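Local coordinates for protein AAR187Cp (Eremothecium gossypii, PDB 3ZIL) that probably helps regulate the establishment of sister-chromatid cohesion by acting on the cohesin complex, through a mostly helical domain of the Wap1 family, at residues E22-D25 / F26-S29; W71-Q74 / G75-P78; E54-C57 / Q58-K62. All coordinates share one frame; numbering follows the deposited sequence.

Contact 1: E22-D25 / F26-S29; sequences EDLD and FILS
L24 and L28 meet where helix 20-27 runs out, and the chain leaves it through an inverse gamma turn centred on L28. Three carbonyls of the last turn are each satisfied by the N-H four residues further on: E22 O by F26 N, D23 O by I27 N at 3.0 Å, and L24 O by L28 N, the shortest of the three at 2.8 Å. I27 O then takes a weak bond from S29 N (2.9 Å), the closure of the gamma turn. Beyond it, S29 O accepts from W71 NE1, while the hydroxyl OG, which bonds N42 OD1, is the reason a serine suits this helix exit. D25, on the exposed side, aims OD1 at R64 in a salt bridge. The leucines and the isoleucine suit the inward side, facing helices 54-72 and 36-52: L24 CD2 reaches I27 CG2 at 3.9 Å, their branches running at a slant to each other. F26, with CG anti to the backbone N (chi1 172°), carries its ring away from the preceding turn and lies on R45. L28 folds back over the carbonyl that its own N-H bonds, its CG resting 3.1 Å from L24 O.

Contact 2: W71-Q74 / G75-P78; sequences WCFQ and GTDP
G75 O is gripped by two side chains, Q87 NE2 and R39 NH2, and the same pair also holds C72 O, which lies 4.0 Å from G75 O. Two acceptors brought this close have donors in common, and the guanidinium charge of R39 probably offsets their negative ends. R39 also bonds W71 O through NH1, and it makes a cation-pi contact with the W71 ring. Such outside donors suit this place, because it is the C-terminal end of helix 54-72, where carbonyls lack the next turn: F73 is the first residue off helical angles, and Q74 N returns only a weak bond to W71 O at 3.5 Å. The chain then runs extended through G75 toward helix 81-93. F73 packs inward, with C72 CB 3.9 Å above one ring face, offset toward the rim. T76 comes to that ring at its edge, near the plane, CG2 lying 4.3 Å from F73 CD1; with CG2 anti to its carbonyl carbon, the methyl is the branch that meets the ring. Q74, on the exposed side, stretches out so that OE1 accepts from N31 ND2.

Contact 3: E54-C57 / Q58-K62; sequences EDLC and QYIVK
E54 to C57 hand their carbonyls to Q58, Y59, I60 and V61 in a regular ladder of helical bonds at the start of helix 54-72, and the one from I60 N to L56 O is almost straight, 2.9 Å at 178°. Just ahead of the helix, N53 OD1 accepts from L56 N. Down the buried side, L56 CD1 meets I60 CD1 at 3.9 Å, and I60 CG1 also rests 3.4 Å from L56 O. L56 holds CG anti to its backbone N (chi1 161°) and turns at chi2, which brings a methyl onto the isoleucine. M50 of helix 36-52 touches L56, C57 and I60, and the small, weakly polar C57 suits a buried place against it. Cutting I60 back to an alanine is likely to leave L56 CD1 without its methyl partner and to open a gap toward M50 and L24. Y59 swings to the flank facing helix 20-27, where it touches L24, while L56 O lies at the edge of its ring. On the outer side, E54 crosses the Q58 chain at about a right angle, E54 OE2 standing 4.2 Å from Q58 CG. E54, D55 and Q58 thus share the exposed side while L56 and I60 face the neighbouring helices; the turn meets helices 36-52 and 20-27 by apolar contact, and adds one polar link to the latter, from D55 OD2 to the hydroxyl of Y20.

How the contacts relate
Each contact mixes core and surface. L24 and I27 are buried in contact 1, W71, C72 and F73 in contact 2, and L56, C57 and I60 in contact 3, while E22, D23 and D25, Q74, and E54, D55 and Q58 are exposed. Contacts 2 and 3 occupy opposite ends of helix 54-72; contact 1, on helix 20-27, touches both, by apolar contact with contact 3 and a polar bond to contact 2. Contact 3, at a helix start, fills its carbonyls by local bonds; contact 1 does so through its last turn, and then S29, beyond the helix, turns to W71 and N42; contact 2, where helix becomes loop, relies on side chains from other parts of the chain.

Contact 1: E22-D25 / F26-S29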
ATOM      1  N   GLU A  22      26.188  34.764   2.181  1.00 38.27           N
ATOM      2  CA  GLU A  22      26.563  35.167   3.537  1.00 40.97           C
ATOM      3  C   GLU A  22      25.482  34.708   4.518  1.00 35.23           C
ATOM      4  O   GLU A  22      25.791  34.204   5.601  1.00 36.63           O
ATOM      5  CB  GLU A  22      26.853  36.677   3.596  1.00 44.10           C
ATOM      6  CG  GLU A  22      26.444  37.385   4.887  1.00 53.92           C
ATOM      7  CD  GLU A  22      26.661  38.921   4.834  1.00 70.66           C
ATOM      8  OE1 GLU A  22      25.979  39.638   4.021  1.00 62.41           O
ATOM      9  OE2 GLU A  22      27.504  39.416   5.642  1.00 69.32           O
ATOM     10  N   ASP A  23      24.226  34.829   4.118  1.00 34.78           N
ATOM     11  CA  ASP A  23      23.115  34.275   4.893  1.00 34.91           C
ATOM     12  C   ASP A  23      23.339  32.805   5.217  1.00 37.38           C
ATOM     13  O   ASP A  23      23.000  32.372   6.306  1.00 38.15           O
ATOM     14  CB  ASP A  23      21.805  34.332   4.104  1.00 40.31           C
ATOM     15  CG  ASP A  23      21.248  35.724   3.980  1.00 42.98           C
ATOM     16  OD1 ASP A  23      21.812  36.678   4.627  1.00 39.51           O
ATOM     17  OD2 ASP A  23      20.254  35.827   3.214  1.00 38.68           O
ATOM     18  N   LEU A  24      23.864  32.043   4.250  1.00 32.84           N
ATOM     19  CA  LEU A  24      23.962  30.593   4.382  1.00 32.02           C
ATOM     20  C   LEU A  24      25.113  30.182   5.233  1.00 31.52           C
ATOM     21  O   LEU A  24      24.990  29.237   6.024  1.00 27.41           O
ATOM     22  CB  LEU A  24      24.083  29.924   3.035  1.00 28.81           C
ATOM     23  CG  LEU A  24      22.749  29.708   2.346  1.00 27.55           C
ATOM     24  CD1 LEU A  24      22.993  28.664   1.252  1.00 28.96           C
ATOM     25  CD2 LEU A  24      21.636  29.232   3.274  1.00 26.94           C
ATOM     26  N   ASP A  25      26.228  30.911   5.101  1.00 30.91           N
ATOM     27  CA  ASP A  25      27.360  30.744   6.029  1.00 34.84           C
ATOM     28  C   ASP A  25      26.883  30.937   7.452  1.00 31.48           C
ATOM     29  O   ASP A  25      27.325  30.280   8.352  1.00 27.67           O
ATOM     30  CB  ASP A  25      28.473  31.766   5.772  1.00 34.80           C
ATOM     31  CG  ASP A  25      29.108  31.600   4.417  1.00 40.06           C
ATOM     32  OD1 ASP A  25      28.939  30.534   3.797  1.00 48.60           O
ATOM     33  OD2 ASP A  25      29.749  32.547   3.946  1.00 43.02           O
ATOM     34  N   PHE A  26      25.996  31.891   7.646  1.00 31.35           N
ATOM     35  CA  PHE A  26      25.547  32.128   8.968  1.00 33.54           C
ATOM     36  C   PHE A  26      24.651  30.985   9.466  1.00 31.70           C
ATOM     37  O   PHE A  26      24.863  30.430  10.546  1.00 32.85           O
ATOM     38  CB  PHE A  26      24.830  33.484   9.054  1.00 35.67           C
ATOM     39  CG  PHE A  26      24.176  33.709  10.380  1.00 36.47           C
ATOM     40  CD1 PHE A  26      22.874  33.241  10.612  1.00 40.50           C
ATOM     41  CD2 PHE A  26      24.880  34.331  11.427  1.00 41.35           C
ATOM     42  CE1 PHE A  26      22.266  33.435  11.840  1.00 41.99           C
ATOM     43  CE2 PHE A  26      24.283  34.510  12.670  1.00 42.40           C
ATOM     44  CZ  PHE A  26      22.978  34.062  12.874  1.00 44.17           C
ATOM     45  N   ILE A  27      23.621  30.660   8.694  1.00 29.22           N
ATOM     46  CA  ILE A  27      22.566  29.755   9.158  1.00 30.15           C
ATOM     47  C   ILE A  27      23.119  28.321   9.244  1.00 28.24           C
ATOM     48  O   ILE A  27      22.679  27.514  10.089  1.00 25.32           O
ATOM     49  CB  ILE A  27      21.330  29.782   8.213  1.00 34.39           C
ATOM     50  CG1 ILE A  27      20.059  29.643   9.027  1.00 38.38           C
ATOM     51  CG2 ILE A  27      21.412  28.700   7.163  1.00 33.00           C
ATOM     52  CD1 ILE A  27      19.810  30.873   9.878  1.00 42.69           C
ATOM     53  N   LEU A  28      24.104  28.020   8.423  1.00 24.62           N
ATOM     54  CA  LEU A  28      24.650  26.653   8.446  1.00 29.75           C
ATOM     55  C   LEU A  28      25.742  26.539   9.508  1.00 30.06           C
ATOM     56  O   LEU A  28      26.908  26.186   9.223  1.00 27.47           O
ATOM     57  CB  LEU A  28      25.124  26.175   7.057  1.00 26.95           C
ATOM     58  CG  LEU A  28      24.085  26.228   5.900  1.00 29.16           C
ATOM     59  CD1 LEU A  28      24.779  26.005   4.552  1.00 28.49           C
ATOM     60  CD2 LEU A  28      22.871  25.276   6.082  1.00 25.84           C
ATOM     61  N   SER A  29      25.352  26.760  10.764  1.00 30.37           N
ATOM     62  CA  SER A  29      26.333  26.780  11.883  1.00 29.49           C
ATOM     63  C   SER A  29      26.779  25.336  12.199  1.00 29.44           C
ATOM     64  O   SER A  29      25.956  24.444  12.262  1.00 27.11           O
ATOM     65  CB  SER A  29      25.679  27.395  13.132  1.00 26.83           C
ATOM     66  OG  SER A  29      24.425  26.756  13.350  1.00 30.28           O
TER

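Contact 2: W71-Q74 / G75-P78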
ATOM      1  N   TRP A  71      24.332  19.512   6.053  1.00 22.00           N
ATOM      2  CA  TRP A  71      24.000  20.263   7.257  1.00 22.25           C
ATOM      3  C   TRP A  71      22.640  19.868   7.793  1.00 23.69           C
ATOM      4  O   TRP A  71      22.548  19.488   8.981  1.00 22.92           O
ATOM      5  CB  TRP A  71      24.118  21.807   7.057  1.00 23.39           C
ATOM      6  CG  TRP A  71      23.865  22.540   8.350  1.00 22.41           C
ATOM      7  CD1 TRP A  71      24.787  22.846   9.331  1.00 25.25           C
ATOM      8  CD2 TRP A  71      22.574  22.990   8.880  1.00 22.31           C
ATOM      9  NE1 TRP A  71      24.185  23.521  10.390  1.00 23.01           N
ATOM     10  CE2 TRP A  71      22.860  23.649  10.164  1.00 25.20           C
ATOM     11  CE3 TRP A  71      21.252  23.010   8.375  1.00 23.71           C
ATOM     12  CZ2 TRP A  71      21.857  24.203  10.947  1.00 26.52           C
ATOM     13  CZ3 TRP A  71      20.255  23.574   9.169  1.00 26.43           C
ATOM     14  CH2 TRP A  71      20.543  24.157  10.431  1.00 29.38           C
ATOM     15  N   CYS A  72      21.586  19.860   6.952  1.00 23.04           N
ATOM     16  CA  CYS A  72      20.259  19.503   7.453  1.00 22.28           C
ATOM     17  C   CYS A  72      20.237  18.062   7.991  1.00 22.86           C
ATOM     18  O   CYS A  72      19.558  17.782   8.964  1.00 20.88           O
ATOM     19  CB  CYS A  72      19.125  19.659   6.403  1.00 25.36           C
ATOM     20  SG  CYS A  72      18.928  21.402   5.851  1.00 28.43           S
ATOM     21  N   PHE A  73      20.952  17.144   7.365  1.00 22.70           N
ATOM     22  CA  PHE A  73      20.720  15.700   7.688  1.00 23.34           C
ATOM     23  C   PHE A  73      21.869  15.129   8.433  1.00 25.34           C
ATOM     24  O   PHE A  73      22.004  13.938   8.514  1.00 30.71           O
ATOM     25  CB  PHE A  73      20.361  14.865   6.453  1.00 22.11           C
ATOM     26  CG  PHE A  73      19.079  15.313   5.818  1.00 21.16           C
ATOM     27  CD1 PHE A  73      17.871  15.009   6.409  1.00 20.20           C
ATOM     28  CD2 PHE A  73      19.079  16.135   4.673  1.00 19.11           C
ATOM     29  CE1 PHE A  73      16.659  15.448   5.824  1.00 19.55           C
ATOM     30  CE2 PHE A  73      17.895  16.577   4.098  1.00 20.47           C
ATOM     31  CZ  PHE A  73      16.673  16.256   4.703  1.00 18.95           C
ATOM     32  N   GLN A  74      22.686  15.998   9.019  1.00 24.83           N
ATOM     33  CA  GLN A  74      23.894  15.517   9.770  1.00 30.99           C
ATOM     34  C   GLN A  74      23.472  14.617  10.971  1.00 30.51           C
ATOM     35  O   GLN A  74      24.107  13.602  11.272  1.00 33.53           O
ATOM     36  CB  GLN A  74      24.772  16.709  10.251  1.00 27.16           C
ATOM     37  CG  GLN A  74      26.160  16.234  10.659  1.00 34.49           C
ATOM     38  CD  GLN A  74      27.019  17.316  11.313  1.00 37.36           C
ATOM     39  OE1 GLN A  74      26.576  18.459  11.498  1.00 42.44           O
ATOM     40  NE2 GLN A  74      28.275  16.966  11.630  1.00 38.20           N
ATOM     41  N   GLY A  75      22.427  15.033  11.654  1.00 28.47           N
ATOM     42  CA  GLY A  75      21.817  14.243  12.710  1.00 30.57           C
ATOM     43  C   GLY A  75      20.338  14.078  12.375  1.00 29.42           C
ATOM     44  O   GLY A  75      19.655  15.042  11.915  1.00 28.12           O
ATOM     45  N   THR A  76      19.835  12.870  12.561  1.00 27.61           N
ATOM     46  CA  THR A  76      18.395  12.603  12.373  1.00 30.65           C
ATOM     47  C   THR A  76      18.022  11.817  13.631  1.00 32.82           C
ATOM     48  O   THR A  76      18.813  11.021  14.142  1.00 30.35           O
ATOM     49  CB  THR A  76      18.135  11.767  11.130  1.00 31.04           C
ATOM     50  OG1 THR A  76      19.001  10.650  11.174  1.00 37.73           O
ATOM     51  CG2 THR A  76      18.493  12.491   9.823  1.00 30.92           C
ATOM     52  N   ASP A  77      16.863  12.096  14.183  1.00 28.30           N
ATOM     53  CA  ASP A  77      16.377  11.357  15.325  1.00 30.25           C
ATOM     54  C   ASP A  77      14.856  11.434  15.251  1.00 26.70           C
ATOM     55  O   ASP A  77      14.318  12.527  15.313  1.00 26.36           O
ATOM     56  CB  ASP A  77      16.893  12.039  16.623  1.00 32.17           C
ATOM     57  CG  ASP A  77      16.411  11.346  17.891  1.00 31.04           C
ATOM     58  OD1 ASP A  77      15.474  10.523  17.860  1.00 32.08           O
ATOM     59  OD2 ASP A  77      16.956  11.672  18.940  1.00 36.73           O
ATOM     60  N   PRO A  78      14.165  10.275  15.069  1.00 29.52           N
ATOM     61  CA  PRO A  78      12.708  10.310  14.993  1.00 26.52           C
ATOM     62  C   PRO A  78      12.011  10.771  16.280  1.00 27.86           C
ATOM     63  O   PRO A  78      10.845  11.154  16.229  1.00 28.04           O
ATOM     64  CB  PRO A  78      12.334   8.878  14.627  1.00 26.59           C
ATOM     65  CG  PRO A  78      13.400   8.054  15.201  1.00 27.52           C
ATOM     66  CD  PRO A  78      14.671   8.880  15.133  1.00 27.36           C
TER

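Contact 3: E54-C57 / Q58-K62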
ATOM      1  N   GLU A  54      11.715  31.544  -3.505  1.00 34.17           N
ATOM      2  CA  GLU A  54      12.036  30.554  -4.531  1.00 36.45           C
ATOM      3  C   GLU A  54      13.462  30.823  -5.055  1.00 36.10           C
ATOM      4  O   GLU A  54      14.221  29.917  -5.379  1.00 31.25           O
ATOM      5  CB  GLU A  54      10.944  30.613  -5.640  1.00 33.77           C
ATOM      6  CG  GLU A  54      11.095  29.657  -6.822  1.00 45.36           C
ATOM      7  CD  GLU A  54      11.034  28.178  -6.415  1.00 54.47           C
ATOM      8  OE1 GLU A  54      10.015  27.752  -5.836  1.00 61.46           O
ATOM      9  OE2 GLU A  54      12.010  27.423  -6.657  1.00 53.86           O
ATOM     10  N   ASP A  55      13.846  32.093  -5.061  1.00 37.46           N
ATOM     11  CA  ASP A  55      15.183  32.493  -5.536  1.00 38.00           C
ATOM     12  C   ASP A  55      16.294  31.913  -4.611  1.00 32.01           C
ATOM     13  O   ASP A  55      17.330  31.455  -5.067  1.00 31.86           O
ATOM     14  CB  ASP A  55      15.223  34.029  -5.633  1.00 40.11           C
ATOM     15  CG  ASP A  55      16.414  34.544  -6.372  1.00 51.13           C
ATOM     16  OD1 ASP A  55      16.755  33.982  -7.417  1.00 54.15           O
ATOM     17  OD2 ASP A  55      17.014  35.552  -5.930  1.00 60.97           O
ATOM     18  N   LEU A  56      16.059  31.920  -3.310  1.00 28.87           N
ATOM     19  CA  LEU A  56      17.010  31.301  -2.345  1.00 29.49           C
ATOM     20  C   LEU A  56      17.100  29.781  -2.631  1.00 26.57           C
ATOM     21  O   LEU A  56      18.183  29.195  -2.673  1.00 25.99           O
ATOM     22  CB  LEU A  56      16.567  31.611  -0.879  1.00 29.06           C
ATOM     23  CG  LEU A  56      17.101  30.746   0.285  1.00 28.78           C
ATOM     24  CD1 LEU A  56      18.613  30.961   0.399  1.00 27.29           C
ATOM     25  CD2 LEU A  56      16.375  30.938   1.639  1.00 24.96           C
ATOM     26  N   CYS A  57      15.950  29.177  -2.892  1.00 25.91           N
ATOM     27  CA  CYS A  57      15.888  27.768  -3.230  1.00 27.34           C
ATOM     28  C   CYS A  57      16.697  27.439  -4.489  1.00 27.01           C
ATOM     29  O   CYS A  57      17.414  26.466  -4.503  1.00 26.62           O
ATOM     30  CB  CYS A  57      14.448  27.260  -3.365  1.00 26.11           C
ATOM     31  SG  CYS A  57      13.443  27.293  -1.850  1.00 27.21           S
ATOM     32  N   GLN A  58      16.580  28.240  -5.537  1.00 31.48           N
ATOM     33  CA  GLN A  58      17.314  28.028  -6.788  1.00 31.87           C
ATOM     34  C   GLN A  58      18.808  28.139  -6.542  1.00 30.11           C
ATOM     35  O   GLN A  58      19.597  27.247  -6.897  1.00 29.41           O
ATOM     36  CB  GLN A  58      16.833  29.022  -7.857  1.00 40.04           C
ATOM     37  CG  GLN A  58      15.551  28.593  -8.568  1.00 51.86           C
ATOM     38  CD  GLN A  58      14.782  29.780  -9.177  1.00 65.85           C
ATOM     39  OE1 GLN A  58      14.147  30.571  -8.461  1.00 67.68           O
ATOM     40  NE2 GLN A  58      14.830  29.904 -10.505  1.00 73.78           N
ATOM     41  N   TYR A  59      19.172  29.189  -5.814  1.00 30.77           N
ATOM     42  CA  TYR A  59      20.536  29.395  -5.374  1.00 27.34           C
ATOM     43  C   TYR A  59      21.127  28.152  -4.664  1.00 24.25           C
ATOM     44  O   TYR A  59      22.182  27.614  -5.066  1.00 26.02           O
ATOM     45  CB  TYR A  59      20.638  30.649  -4.495  1.00 26.16           C
ATOM     46  CG  TYR A  59      22.039  30.824  -3.991  1.00 30.55           C
ATOM     47  CD1 TYR A  59      22.423  30.210  -2.808  1.00 32.80           C
ATOM     48  CD2 TYR A  59      23.012  31.545  -4.725  1.00 31.91           C
ATOM     49  CE1 TYR A  59      23.710  30.300  -2.335  1.00 34.00           C
ATOM     50  CE2 TYR A  59      24.330  31.665  -4.248  1.00 30.30           C
ATOM     51  CZ  TYR A  59      24.664  31.006  -3.042  1.00 32.30           C
ATOM     52  OH  TYR A  59      25.909  31.032  -2.453  1.00 34.23           O
ATOM     53  N   ILE A  60      20.468  27.694  -3.599  1.00 25.20           N
ATOM     54  CA  ILE A  60      20.900  26.457  -2.901  1.00 21.79           C
ATOM     55  C   ILE A  60      21.109  25.323  -3.890  1.00 21.03           C
ATOM     56  O   ILE A  60      22.143  24.602  -3.898  1.00 24.16           O
ATOM     57  CB  ILE A  60      19.892  26.064  -1.784  1.00 20.10           C
ATOM     58  CG1 ILE A  60      19.904  27.113  -0.666  1.00 15.99           C
ATOM     59  CG2 ILE A  60      20.181  24.654  -1.255  1.00 18.64           C
ATOM     60  CD1 ILE A  60      18.657  27.028   0.257  1.00 15.91           C
ATOM     61  N   VAL A  61      20.150  25.135  -4.776  1.00 24.19           N
ATOM     62  CA  VAL A  61      20.196  23.892  -5.535  1.00 23.55           C
ATOM     63  C   VAL A  61      21.326  24.024  -6.551  1.00 27.95           C
ATOM     64  O   VAL A  61      22.087  23.058  -6.768  1.00 25.53           O
ATOM     65  CB  VAL A  61      18.799  23.606  -6.161  1.00 27.79           C
ATOM     66  CG1 VAL A  61      18.899  22.677  -7.357  1.00 29.40           C
ATOM     67  CG2 VAL A  61      17.882  23.029  -5.097  1.00 27.10           C
ATOM     68  N   LYS A  62      21.513  25.234  -7.124  1.00 25.75           N
ATOM     69  CA  LYS A  62      22.594  25.367  -8.137  1.00 28.27           C
ATOM     70  C   LYS A  62      23.979  25.332  -7.595  1.00 25.39           C
ATOM     71  O   LYS A  62      24.890  24.960  -8.314  1.00 25.14           O
ATOM     72  CB  LYS A  62      22.511  26.685  -8.938  1.00 32.26           C
ATOM     73  CG  LYS A  62      21.232  26.848  -9.743  1.00 41.38           C
ATOM     74  CD  LYS A  62      21.183  28.182 -10.505  1.00 45.97           C
ATOM     75  CE  LYS A  62      22.205  28.198 -11.640  1.00 59.26           C
ATOM     76  NZ  LYS A  62      21.691  28.802 -12.910  1.00 63.99           N
TER